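Local atomic coordinates of kallistatin (Homo sapiens, PDB entry 6F4V), a protein that inhibits tissue kallikrein as a secreted serpin, forming a stable equimolar complex with the protease that cleaves it at its reactive site. Residues L210-L215 with L252-N257; Y214-V219 with R241-V246. One frame throughout, in Å; residues are numbered along the deposited sequence.

Contact 1. Residues L210-L215 with L252-N257. With Z9L (methyl 2,3,6-tri-O-sulfo-alpha-D-glucopyranoside), chain C; Z9K (3-O-methyl-2-O-sulfo-alpha-L-idopyranuronic acid), chain B.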
loop_
_atom_site.group_PDB
_atom_site.type_symbol
_atom_site.label_atom_id
_atom_site.label_comp_id
_atom_site.label_asym_id
_atom_site.label_seq_id
_atom_site.Cartn_x
_atom_site.Cartn_y
_atom_site.Cartn_z
ATOM N N LEU A 210 24.132 -1.381 1.365
ATOM C CA LEU A 210 25.093 -0.320 1.112
ATOM C C LEU A 210 24.972 0.750 2.167
ATOM O O LEU A 210 23.896 0.928 2.786
ATOM C CB LEU A 210 24.894 0.279 -0.272
ATOM C CG LEU A 210 23.536 0.899 -0.588
ATOM C CD1 LEU A 210 23.371 2.342 -0.118
ATOM C CD2 LEU A 210 23.313 0.806 -2.094
ATOM N N HIS A 211 26.085 1.445 2.378
ATOM C CA HIS A 211 26.111 2.689 3.146
ATOM C C HIS A 211 26.227 3.792 2.112
ATOM O O HIS A 211 27.231 3.877 1.378
ATOM C CB HIS A 211 27.289 2.687 4.129
ATOM C CG HIS A 211 27.346 1.472 5.005
ATOM N ND1 HIS A 211 26.379 1.179 5.947
ATOM C CD2 HIS A 211 28.265 0.472 5.090
ATOM C CE1 HIS A 211 26.703 0.060 6.578
ATOM N NE2 HIS A 211 27.842 -0.390 6.075
ATOM N N ASP A 212 25.184 4.614 1.997
ATOM C CA ASP A 212 25.072 5.554 0.889
ATOM C C ASP A 212 26.137 6.661 1.113
ATOM O O ASP A 212 26.232 7.230 2.220
ATOM C CB ASP A 212 23.640 6.118 0.830
ATOM C CG ASP A 212 23.301 6.784 -0.481
ATOM O OD1 ASP A 212 24.145 7.527 -1.045
ATOM O OD2 ASP A 212 22.139 6.636 -0.942
ATOM N N ARG A 213 26.932 6.940 0.086
ATOM C CA ARG A 213 27.936 8.019 0.171
ATOM C C ARG A 213 27.408 9.396 -0.220
ATOM O O ARG A 213 28.096 10.387 -0.000
ATOM C CB ARG A 213 29.199 7.654 -0.622
ATOM C CG ARG A 213 29.921 6.447 -0.019
ATOM C CD ARG A 213 31.033 5.916 -0.914
ATOM N NE ARG A 213 32.128 6.878 -1.054
ATOM C CZ ARG A 213 33.067 6.834 -1.999
ATOM N NH1 ARG A 213 33.071 5.870 -2.930
ATOM N NH2 ARG A 213 34.007 7.772 -2.030
ATOM N N TYR A 214 26.221 9.460 -0.817
ATOM C CA TYR A 214 25.564 10.717 -1.155
ATOM C C TYR A 214 24.521 11.132 -0.107
ATOM O O TYR A 214 24.115 12.295 -0.087
ATOM C CB TYR A 214 24.833 10.639 -2.508
ATOM C CG TYR A 214 25.656 10.709 -3.786
ATOM C CD1 TYR A 214 26.137 9.545 -4.408
ATOM C CD2 TYR A 214 25.900 11.939 -4.418
ATOM C CE1 TYR A 214 26.852 9.606 -5.603
ATOM C CE2 TYR A 214 26.618 12.011 -5.599
ATOM C CZ TYR A 214 27.091 10.848 -6.198
ATOM O OH TYR A 214 27.811 10.943 -7.375
ATOM N N LEU A 215 24.034 10.197 0.707
ATOM C CA LEU A 215 22.940 10.471 1.637
ATOM C C LEU A 215 23.234 9.886 2.988
ATOM O O LEU A 215 23.909 8.875 3.078
ATOM C CB LEU A 215 21.646 9.828 1.130
ATOM C CG LEU A 215 21.153 10.271 -0.236
ATOM C CD1 LEU A 215 19.993 9.363 -0.648
ATOM C CD2 LEU A 215 20.695 11.726 -0.196
ATOM N N LEU A 252 14.602 5.069 -5.328
ATOM C CA LEU A 252 14.430 3.625 -5.114
ATOM C C LEU A 252 15.170 2.841 -6.214
ATOM O O LEU A 252 15.867 1.879 -5.924
ATOM C CB LEU A 252 12.949 3.255 -5.098
ATOM C CG LEU A 252 12.667 1.784 -4.749
ATOM C CD1 LEU A 252 13.073 1.497 -3.300
ATOM C CD2 LEU A 252 11.202 1.490 -5.020
ATOM N N MET A 253 15.052 3.303 -7.457
ATOM C CA MET A 253 15.750 2.653 -8.575
ATOM C C MET A 253 17.241 2.791 -8.512
ATOM O O MET A 253 17.952 1.851 -8.849
ATOM C CB MET A 253 15.192 3.101 -9.922
ATOM C CG MET A 253 13.811 2.457 -10.167
ATOM S SD MET A 253 13.806 0.628 -10.153
ATOM C CE MET A 253 13.071 0.224 -8.573
ATOM N N ARG A 254 17.719 3.925 -8.031
ATOM C CA ARG A 254 19.147 4.088 -7.795
ATOM C C ARG A 254 19.642 3.055 -6.808
ATOM O O ARG A 254 20.634 2.353 -7.094
ATOM C CB ARG A 254 19.491 5.524 -7.333
ATOM C CG ARG A 254 20.889 5.684 -6.784
ATOM C CD ARG A 254 21.308 7.145 -6.545
ATOM N NE ARG A 254 22.570 7.112 -5.809
ATOM C CZ ARG A 254 22.709 7.103 -4.486
ATOM N NH1 ARG A 254 21.659 7.222 -3.656
ATOM N NH2 ARG A 254 23.933 7.003 -3.971
ATOM N N TRP A 255 18.996 2.968 -5.640
ATOM C CA TRP A 255 19.392 1.984 -4.646
ATOM C C TRP A 255 19.303 0.538 -5.174
ATOM O O TRP A 255 20.226 -0.271 -4.943
ATOM C CB TRP A 255 18.552 2.104 -3.387
ATOM C CG TRP A 255 18.846 3.330 -2.577
ATOM C CD1 TRP A 255 20.061 3.946 -2.390
ATOM C CD2 TRP A 255 17.896 4.074 -1.822
ATOM N NE1 TRP A 255 19.912 5.027 -1.569
ATOM C CE2 TRP A 255 18.595 5.135 -1.199
ATOM C CE3 TRP A 255 16.525 3.947 -1.607
ATOM C CZ2 TRP A 255 17.962 6.056 -0.340
ATOM C CZ3 TRP A 255 15.862 4.905 -0.788
ATOM C CH2 TRP A 255 16.605 5.940 -0.162
ATOM N N ASN A 256 18.200 0.248 -5.857
ATOM C CA ASN A 256 17.993 -1.072 -6.443
ATOM C C ASN A 256 19.122 -1.434 -7.395
ATOM O O ASN A 256 19.662 -2.541 -7.304
ATOM C CB ASN A 256 16.652 -1.182 -7.157
ATOM C CG ASN A 256 16.319 -2.636 -7.496
ATOM O OD1 ASN A 256 16.322 -3.480 -6.625
ATOM N ND2 ASN A 256 16.110 -2.910 -8.736
ATOM N N ASN A 257 19.503 -0.499 -8.274
ATOM C CA ASN A 257 20.564 -0.746 -9.263
ATOM C C ASN A 257 21.949 -0.851 -8.643
ATOM O O ASN A 257 22.738 -1.721 -9.061
ATOM C CB ASN A 257 20.498 0.269 -10.416
ATOM C CG ASN A 257 19.283 0.038 -11.297
ATOM O OD1 ASN A 257 18.765 -1.088 -11.360
ATOM N ND2 ASN A 257 18.819 1.086 -11.985
HETATM O O4 Z9L C . 30.852 6.948 -7.478
HETATM C C4 Z9L C . 31.199 7.502 -6.173
HETATM C C5 Z9L C . 30.027 7.624 -5.189
HETATM O O5 Z9L C . 30.517 8.194 -3.928
HETATM C C6 Z9L C . 29.361 6.318 -4.867
HETATM O O6 Z9L C . 28.460 6.508 -3.802
HETATM S S1 Z9L C . 27.256 5.363 -3.701
HETATM O O7 Z9L C . 26.297 5.590 -5.042
HETATM O O11 Z9L C . 26.393 5.590 -2.319
HETATM O O15 Z9L C . 27.946 3.850 -3.733
HETATM C C3 Z9L C . 31.702 8.891 -6.454
HETATM O O3 Z9L C . 32.966 8.732 -7.168
HETATM S S2 Z9L C . 33.136 9.661 -8.528
HETATM O O8 Z9L C . 34.610 9.350 -9.215
HETATM O O9 Z9L C . 33.044 11.270 -8.103
HETATM O O10 Z9L C . 31.920 9.306 -9.590
HETATM C C2 Z9L C . 31.894 9.833 -5.299
HETATM O O2 Z9L C . 33.263 9.795 -4.836
HETATM S S3 Z9L C . 33.981 11.194 -4.262
HETATM O O12 Z9L C . 35.608 10.872 -4.176
HETATM O O13 Z9L C . 33.432 11.541 -2.745
HETATM O O14 Z9L C . 33.706 12.498 -5.263
HETATM C C1 Z9L C . 30.975 9.607 -4.081
HETATM O O1 Z9L C . 29.873 10.423 -4.185
HETATM C C7 Z9L C . 29.171 10.746 -2.979
HETATM O O4 Z9K B . 30.585 5.334 -11.529
HETATM C C4 Z9K B . 30.844 4.473 -10.424
HETATM C C5 Z9K B . 29.554 4.257 -9.562
HETATM O O5 Z9K B . 29.491 5.345 -8.430
HETATM C C6 Z9K B . 28.354 4.325 -10.302
HETATM O O10 Z9K B . 28.104 5.326 -11.045
HETATM O O6 Z9K B . 27.503 3.400 -10.223
HETATM C C3 Z9K B . 32.018 5.045 -9.674
HETATM O O3 Z9K B . 33.250 4.405 -10.136
HETATM C C7 Z9K B . 33.714 4.746 -11.418
HETATM C C2 Z9K B . 31.919 4.851 -8.204
HETATM O O2 Z9K B . 33.137 5.331 -7.533
HETATM S S1 Z9K B . 33.698 4.484 -6.197
HETATM O O7 Z9K B . 34.525 5.539 -5.210
HETATM O O8 Z9K B . 34.715 3.277 -6.676
HETATM O O9 Z9K B . 32.440 3.828 -5.345
HETATM C C1 Z9K B . 30.719 5.526 -7.621
#
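The Arg254 guanidinium and the Trp255 indole both present an edge to Asp212, whose CG lies close to the plane of each, although the carboxylate is turned 41° from the guanidinium. Two faces carry the sulfated sugar Z9L: its methyl carbon C7 sits over the centre of the Tyr214 ring, its O5 over the Arg213 guanidinium. Extended from CG to NE, Arg254 meets Asp212 tip to tip in a salt bridge of two hydrogen bonds: NH1 to OD2 at 2.8 Å on the syn side, NH2 to OD1 at 3.0 Å from above the carboxylate plane. Trp255 NE1 bonds Asp212 OD2 almost straight, at 2.8 Å and 172°. OD1 also takes the backbone N of Tyr214, closing an Asx turn, so each buried oxygen holds two donors, which probably restricts the carboxylate's rotation.

Z9L sulfate oxygen O7 accepts a hydrogen bond from Arg254 NH2 at 3.0 Å, and O11 one from Arg213 N at 2.8 Å. Arg213 NH1 bonds Z9K O7 at 2.7 Å. Asp212, itself in the glycan pocket, probably also fixes the orientation of Arg254. Behind it, Trp255 on helix 249-258 packs on Cys217 and Val219 of strand 217-223 and Ile233 of strand 228-235.

Contact 2. Residues Y214-V219 with R241-V246. With Z9L (methyl 2,3,6-tri-O-sulfo-alpha-D-glucopyranoside), chain C.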
loop_
_atom_site.group_PDB
_atom_site.type_symbol
_atom_site.label_atom_id
_atom_site.label_comp_id
_atom_site.label_asym_id
_atom_site.label_seq_id
_atom_site.Cartn_x
_atom_site.Cartn_y
_atom_site.Cartn_z
ATOM N N TYR A 214 26.221 9.460 -0.817
ATOM C CA TYR A 214 25.564 10.717 -1.155
ATOM C C TYR A 214 24.521 11.132 -0.107
ATOM O O TYR A 214 24.115 12.295 -0.087
ATOM C CB TYR A 214 24.833 10.639 -2.508
ATOM C CG TYR A 214 25.656 10.709 -3.786
ATOM C CD1 TYR A 214 26.137 9.545 -4.408
ATOM C CD2 TYR A 214 25.900 11.939 -4.418
ATOM C CE1 TYR A 214 26.852 9.606 -5.603
ATOM C CE2 TYR A 214 26.618 12.011 -5.599
ATOM C CZ TYR A 214 27.091 10.848 -6.198
ATOM O OH TYR A 214 27.811 10.943 -7.375
ATOM N N LEU A 215 24.034 10.197 0.707
ATOM C CA LEU A 215 22.940 10.471 1.637
ATOM C C LEU A 215 23.234 9.886 2.988
ATOM O O LEU A 215 23.909 8.875 3.078
ATOM C CB LEU A 215 21.646 9.828 1.130
ATOM C CG LEU A 215 21.153 10.271 -0.236
ATOM C CD1 LEU A 215 19.993 9.363 -0.648
ATOM C CD2 LEU A 215 20.695 11.726 -0.196
ATOM N N PRO A 216 22.672 10.470 4.053
ATOM C CA PRO A 216 22.928 9.951 5.396
ATOM C C PRO A 216 22.060 8.728 5.739
ATOM O O PRO A 216 21.194 8.793 6.607
ATOM C CB PRO A 216 22.628 11.182 6.299
ATOM C CG PRO A 216 21.555 11.903 5.553
ATOM C CD PRO A 216 21.916 11.736 4.093
ATOM N N CYS A 217 22.325 7.596 5.086
ATOM C CA CYS A 217 21.564 6.383 5.341
ATOM C C CYS A 217 22.291 5.165 4.838
ATOM O O CYS A 217 23.237 5.269 4.053
ATOM C CB CYS A 217 20.162 6.457 4.688
ATOM S SG CYS A 217 20.130 6.380 2.884
ATOM N N SER A 218 21.873 4.010 5.363
ATOM C CA SER A 218 22.178 2.720 4.783
ATOM C C SER A 218 20.907 2.087 4.228
ATOM O O SER A 218 19.812 2.415 4.647
ATOM C CB SER A 218 22.805 1.809 5.840
ATOM O OG SER A 218 24.022 2.354 6.342
ATOM N N VAL A 219 21.061 1.167 3.295
ATOM C CA VAL A 219 19.937 0.504 2.649
ATOM C C VAL A 219 20.241 -0.988 2.594
ATOM O O VAL A 219 21.315 -1.392 2.154
ATOM C CB VAL A 219 19.721 1.058 1.220
ATOM C CG1 VAL A 219 18.541 0.381 0.517
ATOM C CG2 VAL A 219 19.525 2.579 1.251
ATOM N N ARG A 241 14.158 12.975 8.210
ATOM C CA ARG A 241 13.590 13.967 7.290
ATOM C C ARG A 241 14.406 14.171 6.032
ATOM O O ARG A 241 13.821 14.344 4.949
ATOM C CB ARG A 241 13.317 15.340 7.950
ATOM C CG ARG A 241 11.970 15.436 8.655
ATOM C CD ARG A 241 10.783 15.116 7.747
ATOM N NE ARG A 241 10.557 16.084 6.668
ATOM C CZ ARG A 241 9.764 15.884 5.608
ATOM N NH1 ARG A 241 9.139 14.722 5.425
ATOM N NH2 ARG A 241 9.611 16.858 4.710
ATOM N N GLU A 242 15.729 14.145 6.157
ATOM C CA GLU A 242 16.605 14.323 4.996
ATOM C C GLU A 242 16.408 13.220 3.933
ATOM O O GLU A 242 16.453 13.455 2.703
ATOM C CB GLU A 242 18.080 14.345 5.404
ATOM C CG GLU A 242 18.405 15.461 6.400
ATOM C CD GLU A 242 19.845 15.959 6.328
ATOM O OE1 GLU A 242 20.117 16.984 7.008
ATOM O OE2 GLU A 242 20.696 15.374 5.593
ATOM N N ILE A 243 16.166 12.007 4.405
ATOM C CA ILE A 243 15.931 10.907 3.490
ATOM C C ILE A 243 14.532 10.998 2.893
ATOM O O ILE A 243 14.332 10.784 1.678
ATOM C CB ILE A 243 16.155 9.562 4.207
ATOM C CG1 ILE A 243 17.588 9.466 4.769
ATOM C CG2 ILE A 243 15.859 8.428 3.270
ATOM C CD1 ILE A 243 18.684 9.734 3.771
ATOM N N GLU A 244 13.560 11.374 3.717
ATOM C CA GLU A 244 12.189 11.534 3.216
ATOM C C GLU A 244 12.104 12.574 2.089
ATOM O O GLU A 244 11.338 12.390 1.129
ATOM C CB GLU A 244 11.238 11.869 4.368
ATOM C CG GLU A 244 11.006 10.693 5.310
ATOM C CD GLU A 244 10.059 11.008 6.460
ATOM O OE1 GLU A 244 10.013 12.166 6.899
ATOM O OE2 GLU A 244 9.364 10.111 6.959
ATOM N N GLU A 245 12.926 13.637 2.172
ATOM C CA GLU A 245 12.948 14.702 1.143
ATOM C C GLU A 245 13.401 14.203 -0.205
ATOM O O GLU A 245 13.074 14.813 -1.195
ATOM C CB GLU A 245 13.854 15.881 1.500
ATOM C CG GLU A 245 13.414 16.688 2.695
ATOM C CD GLU A 245 12.206 17.569 2.483
ATOM O OE1 GLU A 245 11.542 17.597 1.413
ATOM O OE2 GLU A 245 11.938 18.279 3.472
ATOM N N VAL A 246 14.135 13.093 -0.245
ATOM C CA VAL A 246 14.629 12.545 -1.498
ATOM C C VAL A 246 14.037 11.162 -1.821
ATOM O O VAL A 246 14.524 10.484 -2.743
ATOM C CB VAL A 246 16.187 12.503 -1.521
ATOM C CG1 VAL A 246 16.760 13.924 -1.436
ATOM C CG2 VAL A 246 16.765 11.605 -0.440
HETATM O O4 Z9L C . 30.852 6.948 -7.478
HETATM C C4 Z9L C . 31.199 7.502 -6.173
HETATM C C5 Z9L C . 30.027 7.624 -5.189
HETATM O O5 Z9L C . 30.517 8.194 -3.928
HETATM C C6 Z9L C . 29.361 6.318 -4.867
HETATM O O6 Z9L C . 28.460 6.508 -3.802
HETATM S S1 Z9L C . 27.256 5.363 -3.701
HETATM O O7 Z9L C . 26.297 5.590 -5.042
HETATM O O11 Z9L C . 26.393 5.590 -2.319
HETATM O O15 Z9L C . 27.946 3.850 -3.733
HETATM C C3 Z9L C . 31.702 8.891 -6.454
HETATM O O3 Z9L C . 32.966 8.732 -7.168
HETATM S S2 Z9L C . 33.136 9.661 -8.528
HETATM O O8 Z9L C . 34.610 9.350 -9.215
HETATM O O9 Z9L C . 33.044 11.270 -8.103
HETATM O O10 Z9L C . 31.920 9.306 -9.590
HETATM C C2 Z9L C . 31.894 9.833 -5.299
HETATM O O2 Z9L C . 33.263 9.795 -4.836
HETATM S S3 Z9L C . 33.981 11.194 -4.262
HETATM O O12 Z9L C . 35.608 10.872 -4.176
HETATM O O13 Z9L C . 33.432 11.541 -2.745
HETATM O O14 Z9L C . 33.706 12.498 -5.263
HETATM C C1 Z9L C . 30.975 9.607 -4.081
HETATM O O1 Z9L C . 29.873 10.423 -4.185
HETATM C C7 Z9L C . 29.171 10.746 -2.979
#
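In Ile243, chi1 puts CG1 anti to the carbonyl carbon (-58°) and chi2 (-53°) sets the terminal CD1, which touches Leu215, Pro216 and Cys217. Cys217 has SG between its backbone N and carbonyl carbon (chi1 70°), and there SG lies 3.8 Å from Ile243 CD1. Its CB comes slightly nearer, 3.7 Å from Ile243 CD1. The Pro216 ring slides past Ile243 in the opposite direction, bringing its CD to 3.8 Å from that same CD1. On its other contact, Pro216 CG lies 3.6 Å from Glu242 OE2, the two side chains crossing at about a right angle. Leu215 and Val246 meet tip to tip, both leucine methyls 3.9 Å from Val246 CG2.

Pro216 is the centre of an inverse gamma turn, closed by Cys217 N to Leu215 O, which leads the chain into strand 217-223. A glycine here would probably open a gap beside Ile243 CD1 and Glu242 and leave the turn freer to change shape. No hydrogen bond crosses between the segments, which implies that they meet mainly through apolar packing, with the Glu242 carboxylate at the border.

Overall arrangement
Contacts 1 and 2 have centres about 9 Å apart and share Tyr214 and Leu215, in the connection between neighbouring antiparallel strands 206-211 and 217-223. After strand 228-235, the chain supplies helix 240-244 to contact 2 and then helix 249-258 to contact 1, so the two consecutive helices cover parts of the same hairpin region. The two contacts touch through probable hydrogen bonds from Val219 N to Leu210 O and between His211 ND1 and Ser218 OG, and through Trp255 packing on Val219. Both lie on the antiparallel sheet that holds both strands. Contact 1 carries four of the six glycan-pocket residues, Leu258 and Phe264 completing the set; the pocket is thus built on the loop between these strands and on helix 249-258, while contact 2 packs the far end of that loop against helix 240-244.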